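Local coordinates for copper-containing nitrite reductase (Hyphomicrobium denitrificans 1NES1, PDB 6TFO), which probably reduces nitrite to nitric oxide, with cytochrome c as electron donor, using copper centres for electron transfer and catalysis, at residues C[187-192]-C[269-274]; C[221-226]-C[263-268]. All blocks are in the same frame, centred on the assembly; numbering follows the deposited sequence.

Contact 1: residues C[187-192]-C[269-274]. With CU (copper (II) ion), chain J.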
loop_
_atom_site.group_PDB
_atom_site.type_symbol
_atom_site.label_atom_id
_atom_site.label_comp_id
_atom_site.label_asym_id
_atom_site.label_seq_id
_atom_site.Cartn_x
_atom_site.Cartn_y
_atom_site.Cartn_z
ATOM N N THR C 187 -3.532 -13.493 29.707
ATOM C CA THR C 187 -4.696 -13.950 30.494
ATOM C C THR C 187 -4.813 -15.450 30.246
ATOM O O THR C 187 -5.221 -15.852 29.136
ATOM C CB THR C 187 -5.969 -13.158 30.176
ATOM O OG1 THR C 187 -5.744 -11.820 30.623
ATOM C CG2 THR C 187 -7.204 -13.723 30.842
ATOM N N TYR C 188 -4.389 -16.228 31.242
ATOM C CA TYR C 188 -4.488 -17.698 31.259
ATOM C C TYR C 188 -5.875 -18.094 31.758
ATOM O O TYR C 188 -6.469 -17.376 32.620
ATOM C CB TYR C 188 -3.393 -18.286 32.143
ATOM C CG TYR C 188 -1.993 -18.140 31.599
ATOM C CD1 TYR C 188 -1.245 -17.007 31.849
ATOM C CD2 TYR C 188 -1.409 -19.146 30.841
ATOM C CE1 TYR C 188 0.057 -16.887 31.389
ATOM C CE2 TYR C 188 -0.113 -19.040 30.372
ATOM C CZ TYR C 188 0.620 -17.906 30.643
ATOM O OH TYR C 188 1.880 -17.773 30.143
ATOM N N TRP C 189 -6.385 -19.182 31.181
ATOM C CA TRP C 189 -7.475 -20.020 31.733
ATOM C C TRP C 189 -6.862 -21.342 32.216
ATOM O O TRP C 189 -6.114 -21.962 31.443
ATOM C CB TRP C 189 -8.581 -20.246 30.694
ATOM C CG TRP C 189 -9.141 -18.995 30.101
ATOM C CD1 TRP C 189 -9.014 -17.733 30.590
ATOM C CD2 TRP C 189 -9.976 -18.897 28.933
ATOM N NE1 TRP C 189 -9.681 -16.853 29.785
ATOM C CE2 TRP C 189 -10.275 -17.532 28.755
ATOM C CE3 TRP C 189 -10.481 -19.813 28.011
ATOM C CZ2 TRP C 189 -11.062 -17.071 27.702
ATOM C CZ3 TRP C 189 -11.268 -19.358 26.974
ATOM C CH2 TRP C 189 -11.555 -18.004 26.825
ATOM N N THR C 190 -7.164 -21.757 33.447
ATOM C CA THR C 190 -6.454 -22.872 34.123
ATOM C C THR C 190 -7.411 -23.756 34.922
ATOM O O THR C 190 -8.524 -23.315 35.277
ATOM C CB THR C 190 -5.390 -22.340 35.086
ATOM O OG1 THR C 190 -6.067 -21.711 36.172
ATOM C CG2 THR C 190 -4.436 -21.378 34.413
ATOM N N PHE C 191 -6.936 -24.968 35.212
ATOM C CA PHE C 191 -7.393 -25.798 36.350
ATOM C C PHE C 191 -6.481 -25.435 37.534
ATOM O O PHE C 191 -5.256 -25.641 37.434
ATOM C CB PHE C 191 -7.375 -27.266 35.929
ATOM C CG PHE C 191 -8.279 -27.632 34.774
ATOM C CD1 PHE C 191 -9.639 -27.757 34.948
ATOM C CD2 PHE C 191 -7.754 -27.935 33.535
ATOM C CE1 PHE C 191 -10.457 -28.159 33.901
ATOM C CE2 PHE C 191 -8.559 -28.337 32.484
ATOM C CZ PHE C 191 -9.914 -28.463 32.669
ATOM N N ASN C 192 -7.052 -24.790 38.559
ATOM C CA ASN C 192 -6.408 -24.548 39.875
ATOM C C ASN C 192 -5.236 -23.579 39.726
ATOM O O ASN C 192 -4.275 -23.678 40.504
ATOM C CB ASN C 192 -6.039 -25.883 40.528
ATOM C CG ASN C 192 -7.287 -26.617 40.961
ATOM O OD1 ASN C 192 -8.028 -27.145 40.138
ATOM N ND2 ASN C 192 -7.590 -26.547 42.244
ATOM N N PRO C 269 -10.032 -25.220 21.231
ATOM C CA PRO C 269 -8.661 -24.782 20.955
ATOM C C PRO C 269 -8.266 -23.548 21.784
ATOM O O PRO C 269 -7.135 -23.470 22.207
ATOM C CB PRO C 269 -8.671 -24.422 19.467
ATOM C CG PRO C 269 -9.840 -25.201 18.888
ATOM C CD PRO C 269 -10.849 -25.330 20.009
ATOM N N ASN C 270 -9.215 -22.622 21.999
ATOM C CA ASN C 270 -9.010 -21.363 22.764
ATOM C C ASN C 270 -8.772 -21.716 24.232
ATOM O O ASN C 270 -7.759 -21.267 24.803
ATOM C CB ASN C 270 -10.194 -20.401 22.593
ATOM C CG ASN C 270 -9.979 -19.032 23.211
ATOM O OD1 ASN C 270 -8.885 -18.707 23.680
ATOM N ND2 ASN C 270 -11.025 -18.220 23.205
ATOM N N HIS C 271 -9.678 -22.494 24.820
ATOM C CA HIS C 271 -9.575 -22.974 26.226
ATOM C C HIS C 271 -8.248 -23.720 26.421
ATOM O O HIS C 271 -7.607 -23.529 27.457
ATOM C CB HIS C 271 -10.808 -23.808 26.574
ATOM C CG HIS C 271 -12.036 -22.979 26.703
ATOM N ND1 HIS C 271 -12.538 -22.605 27.928
ATOM C CD2 HIS C 271 -12.851 -22.438 25.777
ATOM C CE1 HIS C 271 -13.613 -21.862 27.752
ATOM N NE2 HIS C 271 -13.830 -21.760 26.441
ATOM N N ILE C 272 -7.812 -24.488 25.425
ATOM C CA ILE C 272 -6.553 -25.277 25.532
ATOM C C ILE C 272 -5.345 -24.336 25.471
ATOM O O ILE C 272 -4.564 -24.361 26.450
ATOM C CB ILE C 272 -6.513 -26.429 24.513
ATOM C CG1 ILE C 272 -7.521 -27.518 24.897
ATOM C CG2 ILE C 272 -5.103 -26.993 24.377
ATOM C CD1 ILE C 272 -7.756 -28.538 23.803
ATOM N N THR C 273 -5.200 -23.502 24.429
ATOM C CA THR C 273 -4.041 -22.563 24.300
ATOM C C THR C 273 -3.893 -21.720 25.573
ATOM O O THR C 273 -2.736 -21.431 25.968
ATOM C CB THR C 273 -4.107 -21.666 23.051
ATOM O OG1 THR C 273 -2.915 -20.879 23.041
ATOM C CG2 THR C 273 -5.307 -20.751 23.001
ATOM N N ASN C 274 -5.014 -21.341 26.191
ATOM C CA ASN C 274 -5.043 -20.426 27.363
ATOM C C ASN C 274 -4.529 -21.138 28.612
ATOM O O ASN C 274 -4.142 -20.419 29.549
ATOM C CB ASN C 274 -6.436 -19.830 27.561
ATOM C CG ASN C 274 -6.692 -18.638 26.659
ATOM O OD1 ASN C 274 -7.722 -17.989 26.782
ATOM N ND2 ASN C 274 -5.784 -18.361 25.742
HETATM CU CU CU J . -12.399 -23.737 29.716
#

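Contact 2: residues C[221-226]-C[263-268]. With CU (copper (II) ion), chain J.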
loop_
_atom_site.group_PDB
_atom_site.type_symbol
_atom_site.label_atom_id
_atom_site.label_comp_id
_atom_site.label_asym_id
_atom_site.label_seq_id
_atom_site.Cartn_x
_atom_site.Cartn_y
_atom_site.Cartn_z
ATOM N N ILE C 221 -17.925 -20.094 30.588
ATOM C CA ILE C 221 -18.247 -21.504 30.941
ATOM C C ILE C 221 -16.943 -22.314 30.826
ATOM O O ILE C 221 -16.138 -22.032 29.928
ATOM C CB ILE C 221 -19.390 -22.026 30.032
ATOM C CG1 ILE C 221 -20.705 -21.259 30.233
ATOM C CG2 ILE C 221 -19.586 -23.525 30.213
ATOM C CD1 ILE C 221 -21.752 -21.508 29.160
ATOM N N HIS C 222 -16.695 -23.243 31.742
ATOM C CA HIS C 222 -15.580 -24.225 31.648
ATOM C C HIS C 222 -16.099 -25.650 31.863
ATOM O O HIS C 222 -17.224 -25.826 32.386
ATOM C CB HIS C 222 -14.463 -23.868 32.632
ATOM C CG HIS C 222 -13.817 -22.581 32.276
ATOM N ND1 HIS C 222 -13.002 -22.467 31.188
ATOM C CD2 HIS C 222 -13.916 -21.352 32.820
ATOM C CE1 HIS C 222 -12.598 -21.222 31.086
ATOM N NE2 HIS C 222 -13.139 -20.518 32.086
ATOM N N SER C 223 -15.286 -26.629 31.478
ATOM C CA SER C 223 -15.650 -28.061 31.455
ATOM C C SER C 223 -14.377 -28.909 31.570
ATOM O O SER C 223 -13.283 -28.334 31.732
ATOM C CB SER C 223 -16.421 -28.367 30.198
ATOM O OG SER C 223 -15.605 -28.145 29.054
ATOM N N VAL C 224 -14.517 -30.233 31.505
ATOM C CA VAL C 224 -13.342 -31.139 31.406
ATOM C C VAL C 224 -13.738 -32.396 30.638
ATOM O O VAL C 224 -14.835 -32.930 30.873
ATOM C CB VAL C 224 -12.756 -31.454 32.786
ATOM C CG1 VAL C 224 -13.766 -32.131 33.684
ATOM C CG2 VAL C 224 -11.491 -32.278 32.672
ATOM N N ASP C 225 -12.874 -32.770 29.698
ATOM C CA ASP C 225 -12.843 -34.048 28.954
ATOM C C ASP C 225 -11.568 -34.732 29.436
ATOM O O ASP C 225 -10.500 -34.097 29.324
ATOM C CB ASP C 225 -12.882 -33.770 27.447
ATOM C CG ASP C 225 -12.486 -34.905 26.517
ATOM O OD1 ASP C 225 -12.268 -36.011 27.020
ATOM O OD2 ASP C 225 -12.393 -34.658 25.280
ATOM N N PHE C 226 -11.699 -35.913 30.055
ATOM C CA PHE C 226 -10.574 -36.829 30.390
ATOM C C PHE C 226 -10.469 -37.915 29.313
ATOM O O PHE C 226 -11.478 -38.622 29.059
ATOM C CB PHE C 226 -10.799 -37.536 31.723
ATOM C CG PHE C 226 -11.060 -36.631 32.890
ATOM C CD1 PHE C 226 -10.010 -36.105 33.616
ATOM C CD2 PHE C 226 -12.356 -36.341 33.272
ATOM C CE1 PHE C 226 -10.245 -35.313 34.720
ATOM C CE2 PHE C 226 -12.591 -35.523 34.361
ATOM C CZ PHE C 226 -11.536 -35.013 35.083
ATOM N N CYS C 263 -10.094 -28.758 29.106
ATOM C CA CYS C 263 -11.418 -28.101 28.958
ATOM C C CYS C 263 -12.016 -28.473 27.589
ATOM O O CYS C 263 -11.251 -28.664 26.632
ATOM C CB CYS C 263 -11.282 -26.595 29.124
ATOM S SG CYS C 263 -12.872 -25.734 29.113
ATOM N N ALA C 264 -13.335 -28.635 27.515
ATOM C CA ALA C 264 -14.066 -28.981 26.275
ATOM C C ALA C 264 -15.300 -28.086 26.153
ATOM O O ALA C 264 -16.358 -28.614 25.807
ATOM C CB ALA C 264 -14.436 -30.433 26.276
ATOM N N THR C 265 -15.143 -26.797 26.484
ATOM C CA THR C 265 -16.110 -25.691 26.221
ATOM C C THR C 265 -15.652 -24.947 24.965
ATOM O O THR C 265 -14.489 -24.551 24.860
ATOM C CB THR C 265 -16.258 -24.786 27.458
ATOM O OG1 THR C 265 -16.714 -25.595 28.543
ATOM C CG2 THR C 265 -17.221 -23.634 27.240
ATOM N N PRO C 266 -16.526 -24.730 23.958
ATOM C CA PRO C 266 -16.100 -24.053 22.729
ATOM C C PRO C 266 -15.657 -22.607 22.994
ATOM O O PRO C 266 -16.212 -21.970 23.887
ATOM C CB PRO C 266 -17.360 -24.070 21.851
ATOM C CG PRO C 266 -18.297 -25.095 22.487
ATOM C CD PRO C 266 -17.954 -25.090 23.956
ATOM N N SER C 267 -14.644 -22.070 22.280
ATOM C CA SER C 267 -13.734 -22.764 21.381
ATOM C C SER C 267 -12.773 -23.599 22.220
ATOM O O SER C 267 -12.041 -23.031 23.078
ATOM C CB SER C 267 -12.971 -21.777 20.514
ATOM O OG SER C 267 -11.971 -22.398 19.719
ATOM N N VAL C 268 -12.767 -24.900 21.976
ATOM C CA VAL C 268 -11.909 -25.841 22.743
ATOM C C VAL C 268 -10.453 -25.453 22.496
ATOM O O VAL C 268 -9.695 -25.285 23.451
ATOM C CB VAL C 268 -12.246 -27.302 22.392
ATOM C CG1 VAL C 268 -11.350 -28.282 23.127
ATOM C CG2 VAL C 268 -13.707 -27.607 22.670
HETATM CU CU CU J . -12.399 -23.737 29.716
#

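Contact 1: residues C[187-192]-C[269-274]
W189 turns its CG anti to the carbonyl carbon (chi1 -54°), and H271 does the same (chi1 -71°). W189 sets out from its strand toward the helix. The indole meets the imidazole edge to face. W189 CZ3 lies 3.4 Å above the H271 ring, over its centre. The centroid of the six-membered indole ring is 4.6 Å from that of the imidazole. N274 lies alongside the indole and points the same way. Its OD1 sits over the middle of one indole face, 3.2 Å from W189 CD2, with the amide nearly perpendicular to the ring. The backbones are joined as well. W189 N donates to N274 O at 3.0 Å. The same oxygen takes a CA-H...O contact from Y188 CA at 3.2 Å. The axes of strand 187-191 and helix segment 269-274 cross almost at a right angle, 7.1 Å apart at their closest. H271 ND1 binds the copper at 2.1 Å, and H222, C263 and M276 complete the type 1 site. T102 of the second subunit also packs on W189. An alanine at W189 would probably leave a gap over the H271 face and let the N274 amide turn, with no indole beneath OD1. N274 O takes its hydrogen bond and its CA-H...O contact from the strand backbone. One face of the H271 ring is met by indole carbon, not by a polar partner. The indole rim is therefore likely to add packing to the metal bond in limiting rotation of the imidazole.

Contact 2: residues C[221-226]-C[263-268]
S223 and T265 meet hydroxyl to hydroxyl, and this pair is the tight centre of the contact. S223 OG donates to T265 OG1 at 2.8 Å. It also accepts from A264 N at 2.8 Å. S223 has OG between its backbone N and carbonyl carbon (chi1 63°), which places it against the 263-265 backbone. T265 OG1 has a second partner in Q240 OE1, so the hydroxyls are tied into a larger network. S223 O receives a CA-H...O contact from C263 CA. The two ends are looser. At one, the I221 and T265 side chains cross at about a right angle, with CG2 of I221 3.8 Å from CG2 of T265. At the other, D225 CB touches A264 CB at 3.9 Å. I221 and A264 are partly exposed, unlike the buried S223, C263 and T265. D225 is buried too, and belongs to a second copper site seen in an entry of this protein, though that copper is not bound to this chain in the model. Beside the hydroxyl pair lies the metal. H222 ND1 binds the copper at 2.0 Å and C263 SG binds it at 2.1 Å. The sulfur stands at the edge of the H222 ring, in its plane. H222 NE2 is held by E175 OE1, and H271 and M276 complete the site. C263 SG also takes two weak N-H bonds, from S223 N at 3.5 Å and from T265 N at 3.6 Å. These two would be expected to draw some electron density from the sulfur, and so to influence the copper's redox potential.

In the fold
The chain first builds an N-terminal cupredoxin domain with its own copper, then enters the next with strand 166-181. Strand 184-191 follows and carries 187-192. Strands 200-203 and 207-214 lead to 221-226, the first half of contact 2. Strands 246-252 and 257-262 bring the chain back to the loop 263-268, which closes contact 2. Helix 268-274 comes at once and closes contact 1, so contact 2 is nested inside it. Contact 1 ties one sheet of the domain to this helix; contact 2 joins 221-226, which runs into edge strand 225-226, to the loop 263-268. They meet at H271, share one copper, and both touch the second subunit.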